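Local coordinates for protein PHO85 cyclin-10 (Saccharomyces cerevisiae, PDB 4KRD) that partners the cyclin-dependent kinase PHO85 through its cyclin domain, the part present here, and so directs phosphorylation and down-regulation of the glycogen synthase GSY2, at residues V152-H155 against E156-S159; L169-L172 against E173-L177; A140-L143 against S144-L147; T81-S84 against A85-L88. All coordinates share one frame; numbering follows the deposited sequence. Where two conformers were deposited one is given.

Contact 1: residues V152-H155 against E156-S159; sequences VHSH and EYFS
Tyr157 and His153 lie side by side, one turn apart, where helix 155-162 begins. The tyrosine can be followed outward. Its CB sits 3.1 Å from Ser154 OG, the capping hydroxyl. CG is anti to the backbone N (chi1 -174°), which sends the ring back toward His153. There Tyr157 CD2 comes within 3.5 Å of His153 ND1, and Tyr157 CE2 also lies beside the imidazole. The two rings are inclined at 39°, an oblique pair. At the tip, Tyr157 OH leaves the histidine and bonds to Lys94 O. His153 NE2 bonds to Cys95 O, so both rings are tied to the end of helix 84-95.

Ser154 is the N-cap. Its OG accepts from Tyr157 N at 3.0 Å, and its carbonyl takes a nearly straight bond from Phe158 N (178° at the hydrogen). One residue on, His155 O is gripped twice. Ser159 OG donates to His155 O at 2.7 Å, while Ser159 N donates to it at 3.1 Å from the opposite face of the carbonyl plane. The same hydroxyl lies over one face of the His155 ring, near its rim. His155 packs on Thr170 of helix 166-180 and on backbone of the partner protein. The whole is a serine N-cap that opens a short helix of the cyclin domain.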
ATOM      1  N   VAL B 152       2.575 -10.088 -10.227  1.00 38.65           N
ATOM      2  CA  VAL B 152       2.486  -9.564 -11.577  1.00 39.52           C
ATOM      3  C   VAL B 152       3.417 -10.344 -12.480  1.00 43.31           C
ATOM      4  O   VAL B 152       4.332 -11.014 -12.006  1.00 44.33           O
ATOM      5  CB  VAL B 152       2.835  -8.061 -11.653  1.00 39.20           C
ATOM      6  CG1 VAL B 152       1.848  -7.256 -10.828  1.00 35.49           C
ATOM      7  CG2 VAL B 152       4.269  -7.815 -11.203  1.00 42.48           C
ATOM      8  N   HIS B 153       3.168 -10.258 -13.779  1.00 39.79           N
ATOM      9  CA  HIS B 153       4.052 -10.857 -14.765  1.00 43.36           C
ATOM     10  C   HIS B 153       5.475 -10.357 -14.599  1.00 42.92           C
ATOM     11  O   HIS B 153       5.709  -9.227 -14.156  1.00 37.41           O
ATOM     12  CB  HIS B 153       3.544 -10.559 -16.177  1.00 39.25           C
ATOM     13  CG  HIS B 153       2.208 -11.165 -16.463  1.00 43.86           C
ATOM     14  ND1 HIS B 153       2.038 -12.519 -16.673  1.00 51.91           N
ATOM     15  CD2 HIS B 153       0.975 -10.613 -16.540  1.00 38.93           C
ATOM     16  CE1 HIS B 153       0.757 -12.771 -16.879  1.00 46.43           C
ATOM     17  NE2 HIS B 153       0.092 -11.631 -16.808  1.00 52.00           N
ATOM     18  N   SER B 154       6.430 -11.203 -14.960  1.00 37.72           N
ATOM     19  CA  SER B 154       7.833 -10.836 -14.866  1.00 43.12           C
ATOM     20  C   SER B 154       8.126  -9.648 -15.773  1.00 40.07           C
ATOM     21  O   SER B 154       7.439  -9.428 -16.772  1.00 40.71           O
ATOM     22  CB  SER B 154       8.721 -12.017 -15.260  1.00 44.56           C
ATOM     23  OG  SER B 154       8.475 -12.383 -16.606  1.00 47.94           O
ATOM     24  N   HIS B 155       9.154  -8.889 -15.422  1.00 39.02           N
ATOM     25  CA  HIS B 155       9.567  -7.759 -16.236  1.00 37.13           C
ATOM     26  C   HIS B 155       9.923  -8.237 -17.643  1.00 45.38           C
ATOM     27  O   HIS B 155       9.671  -7.545 -18.630  1.00 39.23           O
ATOM     28  CB  HIS B 155      10.766  -7.071 -15.588  1.00 40.14           C
ATOM     29  CG  HIS B 155      10.901  -5.628 -15.952  1.00 40.73           C
ATOM     30  ND1 HIS B 155      11.926  -5.151 -16.738  1.00 41.00           N
ATOM     31  CD2 HIS B 155      10.132  -4.558 -15.643  1.00 39.17           C
ATOM     32  CE1 HIS B 155      11.791  -3.847 -16.888  1.00 41.41           C
ATOM     33  NE2 HIS B 155      10.711  -3.462 -16.232  1.00 40.67           N
ATOM     34  N   GLU B 156      10.509  -9.428 -17.724  0.55 45.23           N
ATOM     35  CA  GLU B 156      10.876 -10.027 -19.001  0.55 45.24           C
ATOM     36  C   GLU B 156       9.637 -10.322 -19.843  0.55 41.95           C
ATOM     37  O   GLU B 156       9.534  -9.883 -20.984  0.55 43.35           O
ATOM     38  CB  GLU B 156      11.668 -11.316 -18.765  0.55 46.88           C
ATOM     39  CG  GLU B 156      12.282 -11.919 -20.016  0.55 47.27           C
ATOM     40  CD  GLU B 156      13.281 -13.014 -19.690  0.55 50.20           C
ATOM     41  OE1 GLU B 156      13.121 -13.656 -18.633  0.55 50.08           O
ATOM     42  OE2 GLU B 156      14.226 -13.229 -20.483  0.55 53.13           O
ATOM     43  N   TYR B 157       8.699 -11.067 -19.270  1.00 38.84           N
ATOM     44  CA  TYR B 157       7.466 -11.412 -19.960  1.00 38.58           C
ATOM     45  C   TYR B 157       6.671 -10.191 -20.438  1.00 42.48           C
ATOM     46  O   TYR B 157       6.252 -10.127 -21.605  1.00 40.52           O
ATOM     47  CB  TYR B 157       6.583 -12.285 -19.078  1.00 42.89           C
ATOM     48  CG  TYR B 157       5.368 -12.793 -19.810  1.00 47.84           C
ATOM     49  CD1 TYR B 157       5.498 -13.747 -20.811  1.00 52.23           C
ATOM     50  CD2 TYR B 157       4.096 -12.320 -19.513  1.00 42.09           C
ATOM     51  CE1 TYR B 157       4.397 -14.216 -21.496  1.00 54.06           C
ATOM     52  CE2 TYR B 157       2.984 -12.790 -20.194  1.00 46.24           C
ATOM     53  CZ  TYR B 157       3.145 -13.742 -21.185  1.00 53.18           C
ATOM     54  OH  TYR B 157       2.060 -14.223 -21.882  1.00 50.85           O
ATOM     55  N   PHE B 158       6.448  -9.225 -19.550  1.00 43.31           N
ATOM     56  CA  PHE B 158       5.703  -8.019 -19.950  1.00 41.58           C
ATOM     57  C   PHE B 158       6.391  -7.233 -21.081  1.00 39.67           C
ATOM     58  O   PHE B 158       5.739  -6.789 -22.029  1.00 45.70           O
ATOM     59  CB  PHE B 158       5.413  -7.107 -18.754  1.00 38.02           C
ATOM     60  CG  PHE B 158       4.322  -6.099 -19.018  1.00 35.70           C
ATOM     61  CD1 PHE B 158       2.991  -6.454 -18.890  1.00 40.51           C
ATOM     62  CD2 PHE B 158       4.629  -4.804 -19.418  1.00 39.62           C
ATOM     63  CE1 PHE B 158       1.978  -5.529 -19.153  1.00 40.69           C
ATOM     64  CE2 PHE B 158       3.623  -3.876 -19.677  1.00 35.96           C
ATOM     65  CZ  PHE B 158       2.296  -4.241 -19.551  1.00 36.07           C
ATOM     66  N   SER B 159       7.703  -7.049 -20.977  1.00 42.20           N
ATOM     67  CA  SER B 159       8.471  -6.406 -22.042  1.00 43.17           C
ATOM     68  C   SER B 159       8.221  -7.055 -23.409  1.00 46.40           C
ATOM     69  O   SER B 159       7.906  -6.373 -24.383  1.00 43.88           O
ATOM     70  CB  SER B 159       9.965  -6.472 -21.723  1.00 46.01           C
ATOM     71  OG  SER B 159      10.261  -5.761 -20.539  1.00 50.42           O
TER

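Contact 2: residues L169-L172 against E173-L177; sequences LTKL and EVSLL
Glu173 lies back along helix 166-180 over the turn that holds Leu169 and Thr170. Its CG is 3.3 Å from Leu169 O, and its OE1 is 3.8 Å from Thr170 CA. CG stands anti to the carbonyl carbon (chi1 -65°), and the chain runs on extended, which brings the carboxylate beside Thr170. Glu173 N binds Leu169 O at 2.9 Å. Val174 sets its CG2 3.4 Å from Thr170 O.

On another side of the helix, Ser175 OG is 2.7 Å from Lys171 O, close beside the backbone bond that Ser175 N gives to the same oxygen. Glu70 OE1 and Asn73 ND2 also hydrogen-bond to this hydroxyl.

Farther out, Glu173 OE2 forms salt bridges with Lys146 and Arg142 of helix 130-148. Glu173 OE1 and Thr170 OG1 both hydrogen-bond to backbone of the partner protein chain. Leu169 packs on Phe158 of helix 155-162 and on Ile138 of helix 130-148. The buried carboxylate thus has two cations on one oxygen and a partner-chain bond on the other. That setting would probably keep it ionised, and it couples the helix packing to the protein interface.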
ATOM      1  N   LEU B 169      10.953  -0.396 -20.583  1.00 34.56           N
ATOM      2  CA  LEU B 169       9.817  -0.655 -19.700  1.00 35.85           C
ATOM      3  C   LEU B 169      10.014  -0.002 -18.332  1.00 35.27           C
ATOM      4  O   LEU B 169       9.118   0.656 -17.806  1.00 31.39           O
ATOM      5  CB  LEU B 169       9.571  -2.158 -19.540  1.00 35.83           C
ATOM      6  CG  LEU B 169       8.387  -2.560 -18.648  1.00 33.36           C
ATOM      7  CD1 LEU B 169       7.097  -1.840 -19.038  1.00 30.01           C
ATOM      8  CD2 LEU B 169       8.174  -4.057 -18.639  1.00 35.38           C
ATOM      9  N   THR B 170      11.201  -0.173 -17.770  1.00 32.91           N
ATOM     10  CA  THR B 170      11.533   0.456 -16.507  1.00 32.41           C
ATOM     11  C   THR B 170      11.449   1.973 -16.620  1.00 33.54           C
ATOM     12  O   THR B 170      10.910   2.636 -15.732  1.00 28.79           O
ATOM     13  CB  THR B 170      12.927   0.031 -16.029  1.00 37.08           C
ATOM     14  OG1 THR B 170      12.944  -1.393 -15.901  1.00 35.59           O
ATOM     15  CG2 THR B 170      13.275   0.685 -14.679  1.00 34.48           C
ATOM     16  N   LYS B 171      11.978   2.516 -17.691  1.00 34.41           N
ATOM     17  CA  LYS B 171      11.966   3.931 -17.905  1.00 31.00           C
ATOM     18  C   LYS B 171      10.542   4.483 -18.002  1.00 32.50           C
ATOM     19  O   LYS B 171      10.256   5.543 -17.523  1.00 33.10           O
ATOM     20  CB  LYS B 171      12.762   4.256 -19.151  1.00 20.00           C
ATOM     21  CG  LYS B 171      12.888   5.699 -19.425  1.00 20.00           C
ATOM     22  CD  LYS B 171      13.593   5.979 -20.712  1.00 20.00           C
ATOM     23  CE  LYS B 171      15.074   5.857 -20.548  1.00 20.00           C
ATOM     24  NZ  LYS B 171      15.799   5.423 -21.797  1.00 20.00           N
ATOM     25  N   LEU B 172       9.668   3.734 -18.640  1.00 32.34           N
ATOM     26  CA  LEU B 172       8.273   4.127 -18.785  1.00 37.10           C
ATOM     27  C   LEU B 172       7.473   4.028 -17.478  1.00 32.66           C
ATOM     28  O   LEU B 172       6.688   4.926 -17.178  1.00 29.76           O
ATOM     29  CB  LEU B 172       7.603   3.319 -19.893  1.00 35.98           C
ATOM     30  CG  LEU B 172       8.143   3.602 -21.306  1.00 33.32           C
ATOM     31  CD1 LEU B 172       7.404   2.756 -22.314  1.00 36.33           C
ATOM     32  CD2 LEU B 172       8.059   5.107 -21.651  1.00 35.24           C
ATOM     33  N   GLU B 173       7.658   2.952 -16.714  1.00 31.43           N
ATOM     34  CA  GLU B 173       7.034   2.855 -15.381  1.00 32.71           C
ATOM     35  C   GLU B 173       7.337   4.083 -14.538  1.00 31.45           C
ATOM     36  O   GLU B 173       6.448   4.662 -13.929  1.00 27.86           O
ATOM     37  CB  GLU B 173       7.556   1.652 -14.591  1.00 30.03           C
ATOM     38  CG  GLU B 173       7.225   0.299 -15.145  1.00 34.64           C
ATOM     39  CD  GLU B 173       7.861  -0.818 -14.310  1.00 33.65           C
ATOM     40  OE1 GLU B 173       9.012  -0.660 -13.863  1.00 35.45           O
ATOM     41  OE2 GLU B 173       7.207  -1.855 -14.117  1.00 42.50           O
ATOM     42  N   VAL B 174       8.614   4.446 -14.473  1.00 32.10           N
ATOM     43  CA  VAL B 174       9.045   5.528 -13.606  1.00 31.54           C
ATOM     44  C   VAL B 174       8.587   6.883 -14.137  1.00 31.92           C
ATOM     45  O   VAL B 174       8.243   7.761 -13.366  1.00 29.23           O
ATOM     46  CB  VAL B 174      10.573   5.531 -13.424  1.00 35.30           C
ATOM     47  CG1 VAL B 174      11.016   6.760 -12.648  1.00 34.58           C
ATOM     48  CG2 VAL B 174      11.025   4.264 -12.721  1.00 33.41           C
ATOM     49  N   SER B 175       8.597   7.050 -15.454  1.00 28.19           N
ATOM     50  CA  SER B 175       8.144   8.301 -16.046  1.00 33.89           C
ATOM     51  C   SER B 175       6.681   8.579 -15.695  1.00 32.82           C
ATOM     52  O   SER B 175       6.332   9.699 -15.335  1.00 30.37           O
ATOM     53  CB  SER B 175       8.324   8.282 -17.570  1.00 35.78           C
ATOM     54  OG  SER B 175       9.697   8.175 -17.913  1.00 36.93           O
ATOM     55  N   LEU B 176       5.825   7.567 -15.807  1.00 25.32           N
ATOM     56  CA  LEU B 176       4.412   7.782 -15.516  1.00 24.86           C
ATOM     57  C   LEU B 176       4.267   8.021 -14.014  1.00 28.09           C
ATOM     58  O   LEU B 176       3.573   8.930 -13.579  1.00 26.16           O
ATOM     59  CB  LEU B 176       3.567   6.590 -15.957  1.00 27.48           C
ATOM     60  CG  LEU B 176       2.092   6.682 -15.581  1.00 28.56           C
ATOM     61  CD1 LEU B 176       1.481   7.973 -16.177  1.00 28.76           C
ATOM     62  CD2 LEU B 176       1.336   5.452 -16.018  1.00 30.97           C
ATOM     63  N   LEU B 177       4.959   7.211 -13.223  1.00 24.84           N
ATOM     64  CA  LEU B 177       4.909   7.368 -11.767  1.00 26.68           C
ATOM     65  C   LEU B 177       5.294   8.794 -11.327  1.00 27.09           C
ATOM     66  O   LEU B 177       4.547   9.455 -10.590  1.00 28.41           O
ATOM     67  CB  LEU B 177       5.796   6.301 -11.101  1.00 26.11           C
ATOM     68  CG  LEU B 177       5.842   6.292  -9.569  1.00 29.84           C
ATOM     69  CD1 LEU B 177       4.496   5.941  -9.009  1.00 27.59           C
ATOM     70  CD2 LEU B 177       6.912   5.308  -9.077  1.00 32.68           C
TER

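Contact 3: residues A140-L143 against S144-L147; sequences AVRL and STKL
Thr145 OG1 is bonded twice to Arg142, once directly and once through water. It donates to Arg142 O at 2.8 Å. It also accepts from a water, 2.7 Å away, that in turn accepts a hydrogen bond from Arg142 NH1. That water lies at the edge of the guanidinium, in its plane. The threonine hydroxyl stands between its own backbone N and carbonyl carbon (chi1 65°), which turns it back onto the preceding turn. Arg142 O also accepts from Lys146 N, at 3.3 Å and from the same face of the carbonyl plane.

The guanidinium is held from several sides. Its NH1 bonds to His153 O, and its NE makes a salt bridge to Glu173 OE2 of helix 166-180. Glu173 OE2 is also the salt-bridge partner of Lys146 NZ, which hydrogen-bonds to backbone of the partner protein chain as well.

Between the two cationic side chains the contact is largely carbon on face. Lys146, extended beyond CG, brings CE over one face of the guanidinium, 3.6 Å from Arg142 NE. Arg142 bends at chi2 (62°) to meet it.

The packing lies farther round the helix. Ser144 CB is 3.0 Å from Ala140 O. Thr145 CG2 rests near Val141 O at 3.4 Å. Leu147 CG stands at the same separation from Leu143 O. Val141 packs on Tyr102 of helix 99-113 and on Phe158 of helix 155-162, while Leu143 meets Leu176 and Leu177. This is the central helix 130-148 of the cyclin helical bundle, with a basic pair pointing at an acidic side chain beside the interface.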
ATOM      1  N   ALA B 140       0.765   2.685 -18.258  1.00 28.68           N
ATOM      2  CA  ALA B 140      -0.442   2.715 -17.428  1.00 31.19           C
ATOM      3  C   ALA B 140      -0.907   1.312 -17.067  1.00 33.72           C
ATOM      4  O   ALA B 140      -1.367   1.061 -15.947  1.00 30.59           O
ATOM      5  CB  ALA B 140      -1.558   3.506 -18.119  1.00 31.13           C
ATOM      6  N   VAL B 141      -0.785   0.384 -18.010  1.00 33.23           N
ATOM      7  CA  VAL B 141      -1.139  -0.992 -17.703  1.00 28.82           C
ATOM      8  C   VAL B 141      -0.164  -1.574 -16.687  1.00 28.74           C
ATOM      9  O   VAL B 141      -0.584  -2.220 -15.750  1.00 27.86           O
ATOM     10  CB  VAL B 141      -1.212  -1.894 -18.953  1.00 32.91           C
ATOM     11  CG1 VAL B 141      -1.318  -3.373 -18.544  1.00 35.23           C
ATOM     12  CG2 VAL B 141      -2.398  -1.472 -19.842  1.00 34.77           C
ATOM     13  N   ARG B 142       1.129  -1.330 -16.873  1.00 31.04           N
ATOM     14  CA  ARG B 142       2.144  -1.947 -16.021  1.00 30.94           C
ATOM     15  C   ARG B 142       2.051  -1.419 -14.601  1.00 28.65           C
ATOM     16  O   ARG B 142       2.074  -2.186 -13.638  1.00 32.43           O
ATOM     17  CB  ARG B 142       3.552  -1.737 -16.609  1.00 31.66           C
ATOM     18  CG  ARG B 142       4.690  -2.329 -15.760  1.00 31.38           C
ATOM     19  CD  ARG B 142       4.574  -3.852 -15.615  1.00 30.43           C
ATOM     20  NE  ARG B 142       5.819  -4.443 -15.116  1.00 34.05           N
ATOM     21  CZ  ARG B 142       5.952  -5.719 -14.778  1.00 34.63           C
ATOM     22  NH1 ARG B 142       4.913  -6.535 -14.881  1.00 34.93           N
ATOM     23  NH2 ARG B 142       7.112  -6.174 -14.336  1.00 33.85           N
ATOM     24  N   LEU B 143       1.914  -0.103 -14.470  1.00 30.35           N
ATOM     25  CA  LEU B 143       1.807   0.536 -13.163  1.00 30.78           C
ATOM     26  C   LEU B 143       0.535   0.063 -12.467  1.00 30.96           C
ATOM     27  O   LEU B 143       0.523  -0.211 -11.265  1.00 29.34           O
ATOM     28  CB  LEU B 143       1.805   2.067 -13.336  1.00 28.13           C
ATOM     29  CG  LEU B 143       2.453   2.925 -12.252  1.00 39.82           C
ATOM     30  CD1 LEU B 143       3.739   2.276 -11.760  1.00 38.22           C
ATOM     31  CD2 LEU B 143       2.728   4.350 -12.763  1.00 33.87           C
ATOM     32  N   SER B 144      -0.540  -0.043 -13.240  1.00 26.33           N
ATOM     33  CA  SER B 144      -1.812  -0.504 -12.718  1.00 27.85           C
ATOM     34  C   SER B 144      -1.708  -1.888 -12.070  1.00 32.89           C
ATOM     35  O   SER B 144      -2.198  -2.092 -10.951  1.00 29.44           O
ATOM     36  CB  SER B 144      -2.883  -0.516 -13.825  1.00 29.68           C
ATOM     37  OG  SER B 144      -4.045  -1.171 -13.353  1.00 36.92           O
ATOM     38  N   THR B 145      -1.074  -2.837 -12.760  1.00 31.87           N
ATOM     39  CA  THR B 145      -0.932  -4.180 -12.208  1.00 28.90           C
ATOM     40  C   THR B 145      -0.129  -4.169 -10.900  1.00 32.43           C
ATOM     41  O   THR B 145      -0.436  -4.920  -9.980  1.00 34.00           O
ATOM     42  CB  THR B 145      -0.276  -5.193 -13.194  1.00 32.73           C
ATOM     43  OG1 THR B 145       1.077  -4.806 -13.469  1.00 27.85           O
ATOM     44  CG2 THR B 145      -1.084  -5.304 -14.495  1.00 34.63           C
ATOM     45  N   LYS B 146       0.875  -3.301 -10.819  1.00 30.96           N
ATOM     46  CA  LYS B 146       1.727  -3.223  -9.630  1.00 30.80           C
ATOM     47  C   LYS B 146       1.029  -2.543  -8.441  1.00 33.59           C
ATOM     48  O   LYS B 146       1.344  -2.825  -7.288  1.00 36.38           O
ATOM     49  CB  LYS B 146       3.048  -2.521  -9.967  1.00 30.91           C
ATOM     50  CG  LYS B 146       3.992  -3.391 -10.770  1.00 35.22           C
ATOM     51  CD  LYS B 146       5.386  -2.811 -10.916  1.00 30.30           C
ATOM     52  CE  LYS B 146       6.314  -3.817 -11.602  1.00 35.40           C
ATOM     53  NZ  LYS B 146       7.693  -3.304 -11.786  1.00 35.91           N
ATOM     54  N   LEU B 147       0.098  -1.635  -8.732  1.00 32.36           N
ATOM     55  CA  LEU B 147      -0.772  -1.044  -7.715  1.00 34.99           C
ATOM     56  C   LEU B 147      -1.819  -2.022  -7.183  1.00 32.94           C
ATOM     57  O   LEU B 147      -2.355  -1.836  -6.086  1.00 36.45           O
ATOM     58  CB  LEU B 147      -1.517   0.149  -8.291  1.00 26.13           C
ATOM     59  CG  LEU B 147      -0.735   1.433  -8.551  1.00 27.94           C
ATOM     60  CD1 LEU B 147      -1.615   2.394  -9.351  1.00 28.20           C
ATOM     61  CD2 LEU B 147      -0.308   2.077  -7.254  1.00 29.01           C
TER
HETATM   62  O   HOH W   1       2.232  -6.544 -15.188  1.00 41.63           O

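Contact 4: residues T81-S84 against A85-L88; sequences TLSS and ADFL
Ser84, Leu82 and Asp86 carry most of the contact where the chain enters helix 84-95. Ser84 is the first helical residue. Its carbonyl accepts from Leu88 N at 3.0 Å. Leu88 lays its CB and CG beside this same oxygen, each at 3.5 Å from Ser84 O. The Ser84 side chain faces away from 85-88 and touches Val133 and Ile137 of helix 130-148.

Leu82 comes in from the loop and rests against the side of the first turn. Its CB is 4.0 Å from Phe87 N, and its CD1 is 4.1 Å from Asp86 O. Leu82 CB and Phe87 CB meet at 4.3 Å, an apolar contact. CD1 also lies at the edge of the Phe87 ring, near the ring plane. CG of Phe87 is anti to the backbone N (chi1 -174°), which carries the ring off the capping turn to meet His134 and Ile138.

Asp86 comes back toward Ser83. Its amide N donates to Ser83 OG at 3.3 Å, with 160° at the hydrogen. Asp86 OD2 lies 3.2 Å from Ser83 OG. A water donates to Asp86 OD2 and accepts from Ser83 N, bridging side chain and loop backbone. Asp86 OD1 is salt-bridged to Lys89, one turn on. Negative charge here would probably suit the positive end of the helix dipole. Phe87 N closes the turn on Ser83 O at 2.9 Å. The result is a serine N-cap with a hydrophobic staple, Leu82 against Phe87, at the start of a helix of the cyclin bundle.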
ATOM      1  N   THR B  81       3.575  -0.856 -34.782  1.00 62.18           N
ATOM      2  CA  THR B  81       3.153  -1.954 -35.641  1.00 65.21           C
ATOM      3  C   THR B  81       1.650  -2.220 -35.509  1.00 66.75           C
ATOM      4  O   THR B  81       0.974  -2.533 -36.492  1.00 61.38           O
ATOM      5  CB  THR B  81       3.917  -3.240 -35.294  1.00 68.68           C
ATOM      6  OG1 THR B  81       3.730  -3.539 -33.903  1.00 76.30           O
ATOM      7  CG2 THR B  81       5.402  -3.063 -35.561  1.00 64.23           C
ATOM      8  N   LEU B  82       1.129  -2.098 -34.290  1.00 50.99           N
ATOM      9  CA  LEU B  82      -0.287  -2.333 -34.043  1.00 48.60           C
ATOM     10  C   LEU B  82      -1.018  -1.049 -33.646  1.00 51.18           C
ATOM     11  O   LEU B  82      -0.439  -0.165 -33.015  1.00 52.22           O
ATOM     12  CB  LEU B  82      -0.461  -3.386 -32.949  1.00 50.66           C
ATOM     13  CG  LEU B  82       0.146  -4.775 -33.174  1.00 57.74           C
ATOM     14  CD1 LEU B  82      -0.056  -5.645 -31.938  1.00 48.64           C
ATOM     15  CD2 LEU B  82      -0.438  -5.457 -34.406  1.00 55.04           C
ATOM     16  N   SER B  83      -2.291  -0.945 -34.017  1.00 47.93           N
ATOM     17  CA  SER B  83      -3.112   0.177 -33.581  1.00 53.11           C
ATOM     18  C   SER B  83      -3.299   0.083 -32.072  1.00 48.89           C
ATOM     19  O   SER B  83      -2.980  -0.943 -31.476  1.00 47.28           O
ATOM     20  CB  SER B  83      -4.477   0.140 -34.267  1.00 51.35           C
ATOM     21  OG  SER B  83      -5.164  -1.057 -33.954  1.00 52.22           O
ATOM     22  N   SER B  84      -3.829   1.136 -31.455  1.00 52.09           N
ATOM     23  CA  SER B  84      -4.124   1.092 -30.018  1.00 52.10           C
ATOM     24  C   SER B  84      -5.048  -0.064 -29.652  1.00 50.76           C
ATOM     25  O   SER B  84      -4.807  -0.781 -28.675  1.00 49.81           O
ATOM     26  CB  SER B  84      -4.748   2.407 -29.540  1.00 45.86           C
ATOM     27  OG  SER B  84      -3.802   3.447 -29.576  1.00 53.18           O
ATOM     28  N   ALA B  85      -6.116  -0.238 -30.427  1.00 48.08           N
ATOM     29  CA  ALA B  85      -7.099  -1.275 -30.130  1.00 49.31           C
ATOM     30  C   ALA B  85      -6.486  -2.667 -30.239  1.00 51.32           C
ATOM     31  O   ALA B  85      -6.717  -3.519 -29.385  1.00 51.88           O
ATOM     32  CB  ALA B  85      -8.305  -1.144 -31.041  1.00 55.59           C
ATOM     33  N   ASP B  86      -5.688  -2.890 -31.281  1.00 48.94           N
ATOM     34  CA  ASP B  86      -5.073  -4.198 -31.494  1.00 48.40           C
ATOM     35  C   ASP B  86      -3.962  -4.468 -30.478  1.00 46.77           C
ATOM     36  O   ASP B  86      -3.739  -5.610 -30.081  1.00 46.12           O
ATOM     37  CB  ASP B  86      -4.508  -4.318 -32.915  1.00 52.72           C
ATOM     38  CG  ASP B  86      -5.592  -4.311 -33.990  1.00 60.56           C
ATOM     39  OD1 ASP B  86      -6.754  -4.648 -33.677  1.00 58.51           O
ATOM     40  OD2 ASP B  86      -5.273  -3.971 -35.153  1.00 61.69           O
ATOM     41  N   PHE B  87      -3.256  -3.417 -30.077  1.00 49.02           N
ATOM     42  CA  PHE B  87      -2.191  -3.547 -29.093  1.00 46.75           C
ATOM     43  C   PHE B  87      -2.795  -3.977 -27.762  1.00 43.95           C
ATOM     44  O   PHE B  87      -2.269  -4.853 -27.070  1.00 45.96           O
ATOM     45  CB  PHE B  87      -1.451  -2.224 -28.943  1.00 44.56           C
ATOM     46  CG  PHE B  87      -0.243  -2.299 -28.057  1.00 44.94           C
ATOM     47  CD1 PHE B  87       0.687  -3.317 -28.218  1.00 47.96           C
ATOM     48  CD2 PHE B  87      -0.018  -1.329 -27.083  1.00 42.10           C
ATOM     49  CE1 PHE B  87       1.818  -3.388 -27.411  1.00 47.47           C
ATOM     50  CE2 PHE B  87       1.108  -1.384 -26.272  1.00 43.26           C
ATOM     51  CZ  PHE B  87       2.033  -2.426 -26.434  1.00 44.10           C
ATOM     52  N   LEU B  88      -3.916  -3.358 -27.418  1.00 45.50           N
ATOM     53  CA  LEU B  88      -4.636  -3.701 -26.206  1.00 45.56           C
ATOM     54  C   LEU B  88      -5.157  -5.138 -26.251  1.00 51.73           C
ATOM     55  O   LEU B  88      -5.157  -5.826 -25.236  1.00 48.88           O
ATOM     56  CB  LEU B  88      -5.770  -2.704 -25.955  1.00 46.20           C
ATOM     57  CG  LEU B  88      -5.350  -1.385 -25.304  1.00 45.68           C
ATOM     58  CD1 LEU B  88      -6.458  -0.341 -25.397  1.00 41.90           C
ATOM     59  CD2 LEU B  88      -4.945  -1.642 -23.846  1.00 42.47           C
TER
HETATM   60  O   HOH W   2      -3.167  -2.943 -36.113  1.00 52.65           O

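Overall arrangement
Contacts 2 and 3 are buried turns within helices 166-180 and 130-148. Contacts 1 and 4 are partly buried helix starts, about 19 Å apart between centres, each opened by a capping serine. Contacts 1, 2 and 3 touch one another. Contact 4 touches none of them, although its helix packs on helix 130-148, the helix of contact 3. The chemistry follows the place. At the helix starts, backbone amides are capped and aromatic or apolar side chains close the turn. In the interior, ionic groups are shared between helices. Contacts 1, 2 and 3 also reach the partner protein; contact 4 does not.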